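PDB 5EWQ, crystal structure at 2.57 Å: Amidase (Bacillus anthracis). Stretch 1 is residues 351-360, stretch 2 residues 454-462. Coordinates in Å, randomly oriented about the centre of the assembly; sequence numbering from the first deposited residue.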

ATOM      1  N   GLN A 351      -0.171 -12.720  23.659  1.00 72.25           N
ATOM      2  CA  GLN A 351      -0.779 -13.550  22.625  1.00 70.50           C
ATOM      3  C   GLN A 351      -2.254 -13.204  22.451  1.00 83.72           C
ATOM      4  O   GLN A 351      -3.093 -13.570  23.277  1.00 82.94           O
ATOM      5  CB  GLN A 351      -0.614 -15.036  22.957  1.00 72.15           C
ATOM      6  CG  GLN A 351      -1.215 -15.969  21.915  1.00 86.16           C
ATOM      7  CD  GLN A 351      -0.652 -17.373  21.990  1.00 93.85           C
ATOM      8  OE1 GLN A 351       0.333 -17.624  22.684  1.00 99.56           O
ATOM      9  NE2 GLN A 351      -1.275 -18.298  21.269  1.00 86.68           N
ATOM     10  N   LEU A 352      -2.558 -12.487  21.374  1.00 78.70           N
ATOM     11  CA  LEU A 352      -3.925 -12.078  21.075  1.00 68.46           C
ATOM     12  C   LEU A 352      -4.799 -13.287  20.763  1.00 74.56           C
ATOM     13  O   LEU A 352      -4.332 -14.271  20.189  1.00 73.93           O
ATOM     14  CB  LEU A 352      -3.944 -11.094  19.903  1.00 65.20           C
ATOM     15  CG  LEU A 352      -3.971  -9.597  20.224  1.00 71.24           C
ATOM     16  CD1 LEU A 352      -3.030  -9.258  21.365  1.00 73.77           C
ATOM     17  CD2 LEU A 352      -3.614  -8.786  18.987  1.00 62.07           C
ATOM     18  N   ASN A 353      -6.070 -13.207  21.145  1.00 79.38           N
ATOM     19  CA  ASN A 353      -7.009 -14.296  20.907  1.00 84.84           C
ATOM     20  C   ASN A 353      -7.968 -13.986  19.763  1.00 76.84           C
ATOM     21  O   ASN A 353      -8.769 -13.056  19.846  1.00 72.96           O
ATOM     22  CB  ASN A 353      -7.799 -14.603  22.180  1.00 91.35           C
ATOM     23  CG  ASN A 353      -8.805 -15.722  21.986  1.00 94.74           C
ATOM     24  OD1 ASN A 353      -9.966 -15.477  21.658  1.00 92.25           O
ATOM     25  ND2 ASN A 353      -8.362 -16.957  22.189  1.00102.06           N
ATOM     26  N   ASN A 354      -7.879 -14.773  18.696  1.00 76.10           N
ATOM     27  CA  ASN A 354      -8.743 -14.595  17.538  1.00 89.05           C
ATOM     28  C   ASN A 354     -10.010 -15.435  17.645  1.00 93.95           C
ATOM     29  O   ASN A 354     -10.152 -16.452  16.967  1.00103.36           O
ATOM     30  CB  ASN A 354      -7.992 -14.947  16.251  1.00 90.00           C
ATOM     31  CG  ASN A 354      -6.730 -14.126  16.069  1.00 90.11           C
ATOM     32  OD1 ASN A 354      -6.651 -12.981  16.511  1.00 92.98           O
ATOM     33  ND2 ASN A 354      -5.734 -14.710  15.414  1.00 90.47           N
ATOM     34  N   GLY A 355     -10.927 -15.007  18.506  1.00 90.03           N
ATOM     35  CA  GLY A 355     -12.170 -15.726  18.713  1.00 74.86           C
ATOM     36  C   GLY A 355     -13.390 -14.908  18.342  1.00 75.10           C
ATOM     37  O   GLY A 355     -13.540 -13.766  18.775  1.00 76.09           O
ATOM     38  N   GLY A 356     -14.264 -15.493  17.528  1.00 74.96           N
ATOM     39  CA  GLY A 356     -15.494 -14.836  17.127  1.00 75.44           C
ATOM     40  C   GLY A 356     -15.286 -13.718  16.122  1.00 78.93           C
ATOM     41  O   GLY A 356     -16.235 -13.035  15.739  1.00 72.02           O
ATOM     42  N   VAL A 357     -14.042 -13.532  15.696  1.00 74.33           N
ATOM     43  CA  VAL A 357     -13.713 -12.499  14.721  1.00 76.29           C
ATOM     44  C   VAL A 357     -13.614 -13.099  13.322  1.00 68.30           C
ATOM     45  O   VAL A 357     -12.584 -13.657  12.944  1.00 68.94           O
ATOM     46  CB  VAL A 357     -12.393 -11.789  15.074  1.00 77.80           C
ATOM     47  CG1 VAL A 357     -12.121 -10.656  14.097  1.00 76.87           C
ATOM     48  CG2 VAL A 357     -12.443 -11.265  16.501  1.00 80.43           C
ATOM     49  N   ASP A 358     -14.696 -12.983  12.560  1.00 65.20           N
ATOM     50  CA  ASP A 358     -14.765 -13.570  11.227  1.00 68.48           C
ATOM     51  C   ASP A 358     -14.172 -12.639  10.174  1.00 73.17           C
ATOM     52  O   ASP A 358     -14.192 -11.418  10.328  1.00 67.29           O
ATOM     53  CB  ASP A 358     -16.216 -13.911  10.874  1.00 77.69           C
ATOM     54  CG  ASP A 358     -16.357 -14.499   9.484  1.00 80.87           C
ATOM     55  OD1 ASP A 358     -16.285 -15.739   9.352  1.00 89.69           O
ATOM     56  OD2 ASP A 358     -16.540 -13.721   8.525  1.00 67.06           O
ATOM     57  N   ASN A 359     -13.644 -13.227   9.105  1.00 71.68           N
ATOM     58  CA  ASN A 359     -13.059 -12.461   8.013  1.00 50.75           C
ATOM     59  C   ASN A 359     -13.562 -12.937   6.652  1.00 50.62           C
ATOM     60  O   ASN A 359     -13.901 -12.130   5.788  1.00 51.51           O
ATOM     61  CB  ASN A 359     -11.533 -12.550   8.065  1.00 57.75           C
ATOM     62  CG  ASN A 359     -10.860 -11.590   7.104  1.00 75.48           C
ATOM     63  OD1 ASN A 359     -11.391 -10.523   6.801  1.00 89.20           O
ATOM     64  ND2 ASN A 359      -9.682 -11.969   6.619  1.00 74.36           N
ATOM     65  N   LEU A 360     -13.613 -14.255   6.476  1.00 53.88           N
ATOM     66  CA  LEU A 360     -13.962 -14.853   5.190  1.00 58.44           C
ATOM     67  C   LEU A 360     -15.424 -14.638   4.806  1.00 62.65           C
ATOM     68  O   LEU A 360     -15.720 -14.215   3.688  1.00 59.42           O
ATOM     69  CB  LEU A 360     -13.648 -16.350   5.204  1.00 60.75           C
ATOM     70  CG  LEU A 360     -12.189 -16.725   5.470  1.00 59.59           C
ATOM     71  CD1 LEU A 360     -11.983 -18.226   5.330  1.00 68.92           C
ATOM     72  CD2 LEU A 360     -11.256 -15.960   4.542  1.00 45.35           C
ATOM     73  N   GLU A 454       1.345 -11.424  11.213  1.00 46.19           N
ATOM     74  CA  GLU A 454       0.850 -12.519  12.040  1.00 52.09           C
ATOM     75  C   GLU A 454      -0.423 -12.157  12.806  1.00 53.40           C
ATOM     76  O   GLU A 454      -1.260 -13.020  13.070  1.00 61.42           O
ATOM     77  CB  GLU A 454       1.935 -12.972  13.018  1.00 63.27           C
ATOM     78  CG  GLU A 454       3.160 -13.565  12.340  1.00 62.24           C
ATOM     79  CD  GLU A 454       4.266 -13.902  13.321  1.00 75.46           C
ATOM     80  OE1 GLU A 454       4.077 -13.678  14.535  1.00 75.44           O
ATOM     81  OE2 GLU A 454       5.326 -14.390  12.875  1.00 78.48           O
ATOM     82  N   GLU A 455      -0.569 -10.883  13.161  1.00 52.93           N
ATOM     83  CA  GLU A 455      -1.732 -10.438  13.926  1.00 58.54           C
ATOM     84  C   GLU A 455      -2.386  -9.204  13.308  1.00 63.77           C
ATOM     85  O   GLU A 455      -2.299  -8.107  13.859  1.00 77.15           O
ATOM     86  CB  GLU A 455      -1.337 -10.140  15.376  1.00 54.07           C
ATOM     87  CG  GLU A 455      -0.685 -11.304  16.107  1.00 55.95           C
ATOM     88  CD  GLU A 455      -1.621 -12.483  16.286  1.00 64.51           C
ATOM     89  OE1 GLU A 455      -2.845 -12.264  16.401  1.00 74.14           O
ATOM     90  OE2 GLU A 455      -1.131 -13.633  16.308  1.00 64.24           O
ATOM     91  N   VAL A 456      -3.050  -9.389  12.172  1.00 47.24           N
ATOM     92  CA  VAL A 456      -3.687  -8.277  11.472  1.00 46.10           C
ATOM     93  C   VAL A 456      -5.208  -8.375  11.533  1.00 47.37           C
ATOM     94  O   VAL A 456      -5.910  -7.369  11.420  1.00 75.78           O
ATOM     95  CB  VAL A 456      -3.242  -8.218   9.996  1.00 58.57           C
ATOM     96  CG1 VAL A 456      -3.681  -6.912   9.355  1.00 68.52           C
ATOM     97  CG2 VAL A 456      -1.740  -8.366   9.899  1.00 42.06           C
ATOM     98  N   LEU A 457      -5.707  -9.593  11.725  1.00 48.46           N
ATOM     99  CA  LEU A 457      -7.144  -9.866  11.727  1.00 54.77           C
ATOM    100  C   LEU A 457      -7.930  -8.967  12.677  1.00 56.11           C
ATOM    101  O   LEU A 457      -8.979  -8.436  12.314  1.00 53.80           O
ATOM    102  CB  LEU A 457      -7.397 -11.333  12.088  1.00 51.39           C
ATOM    103  CG  LEU A 457      -8.860 -11.751  12.252  1.00 53.44           C
ATOM    104  CD1 LEU A 457      -9.641 -11.489  10.976  1.00 59.33           C
ATOM    105  CD2 LEU A 457      -8.961 -13.215  12.656  1.00 55.21           C
ATOM    106  N   LEU A 458      -7.417  -8.791  13.890  1.00 61.00           N
ATOM    107  CA  LEU A 458      -8.126  -8.034  14.915  1.00 64.29           C
ATOM    108  C   LEU A 458      -8.095  -6.530  14.657  1.00 70.98           C
ATOM    109  O   LEU A 458      -9.124  -5.859  14.734  1.00 77.21           O
ATOM    110  CB  LEU A 458      -7.540  -8.337  16.294  1.00 66.62           C
ATOM    111  CG  LEU A 458      -7.512  -9.813  16.694  1.00 74.75           C
ATOM    112  CD1 LEU A 458      -6.986  -9.978  18.109  1.00 78.18           C
ATOM    113  CD2 LEU A 458      -8.892 -10.432  16.559  1.00 83.65           C
ATOM    114  N   SER A 459      -6.912  -6.005  14.353  1.00 54.35           N
ATOM    115  CA  SER A 459      -6.739  -4.568  14.163  1.00 59.61           C
ATOM    116  C   SER A 459      -7.449  -4.057  12.911  1.00 66.47           C
ATOM    117  O   SER A 459      -7.835  -2.890  12.841  1.00 72.34           O
ATOM    118  CB  SER A 459      -5.249  -4.218  14.099  1.00 63.46           C
ATOM    119  OG  SER A 459      -4.597  -4.936  13.066  1.00 59.11           O
ATOM    120  N   ALA A 460      -7.618  -4.933  11.925  1.00 50.06           N
ATOM    121  CA  ALA A 460      -8.281  -4.560  10.680  1.00 48.28           C
ATOM    122  C   ALA A 460      -9.791  -4.450  10.874  1.00 62.30           C
ATOM    123  O   ALA A 460     -10.419  -3.506  10.394  1.00 63.15           O
ATOM    124  CB  ALA A 460      -7.959  -5.567   9.586  1.00 45.84           C
ATOM    125  N   VAL A 461     -10.364  -5.418  11.580  1.00 62.20           N
ATOM    126  CA  VAL A 461     -11.800  -5.434  11.840  1.00 69.12           C
ATOM    127  C   VAL A 461     -12.196  -4.323  12.810  1.00 67.82           C
ATOM    128  O   VAL A 461     -13.204  -3.644  12.615  1.00 71.58           O
ATOM    129  CB  VAL A 461     -12.250  -6.797  12.409  1.00 66.32           C
ATOM    130  CG1 VAL A 461     -13.710  -6.751  12.831  1.00 65.71           C
ATOM    131  CG2 VAL A 461     -12.023  -7.897  11.384  1.00 58.11           C
ATOM    132  N   ALA A 462     -11.387  -4.138  13.848  1.00 64.61           N
ATOM    133  CA  ALA A 462     -11.661  -3.128  14.863  1.00 61.07           C
ATOM    134  C   ALA A 462     -11.458  -1.714  14.322  1.00 62.69           C
ATOM    135  O   ALA A 462     -11.946  -0.744  14.901  1.00 74.26           O
ATOM    136  CB  ALA A 462     -10.785  -3.360  16.083  1.00 62.73           C
TER

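What kind of force joins the two stretches? No hydrogen bond crosses between them; the contact is van der Waals packing, chiefly of apolar side chains, and the two stretches together bury 492 Å². Val357 is central: its CG2 lies 3.6 Å from Leu458 CD2, while its CG1 sits 3.9 Å from Leu457 CG and 3.9 Å from Val461 CG2. The branched valine, with chi1 t, thus meets three helix residues at once.

How does the helix present its side? Leu457, Leu458 and Val461 all point toward the other stretch, and Val461 lies one turn beyond Leu457. Leu458 also reaches a second leucine, its CD1 standing 3.7 Å from Leu352 CD2; the backbones stay apart, with Asn354 CA 7.1 Å from Leu458 CA, a gap that long branched side chains can fill.

What do the polar residues contribute? Mostly van der Waals contact. Asn359 packs its CB 3.6 Å from Leu457 CD1, while its OD1 is hydrogen-bonded elsewhere in the structure. Asn354 starts sideways, yet its OD1 comes 3.3 Å from Leu458 CG. Glu455 folds back with chi1 and chi2 both m, placing its OE1 3.9 Å from Leu352 CB.

Why does glycine suit positions 355 and 356, which make no contact? Gly356 has a positive phi of 74°, which favours glycine, and a CB on Gly355 would clash with Asn353 OD1.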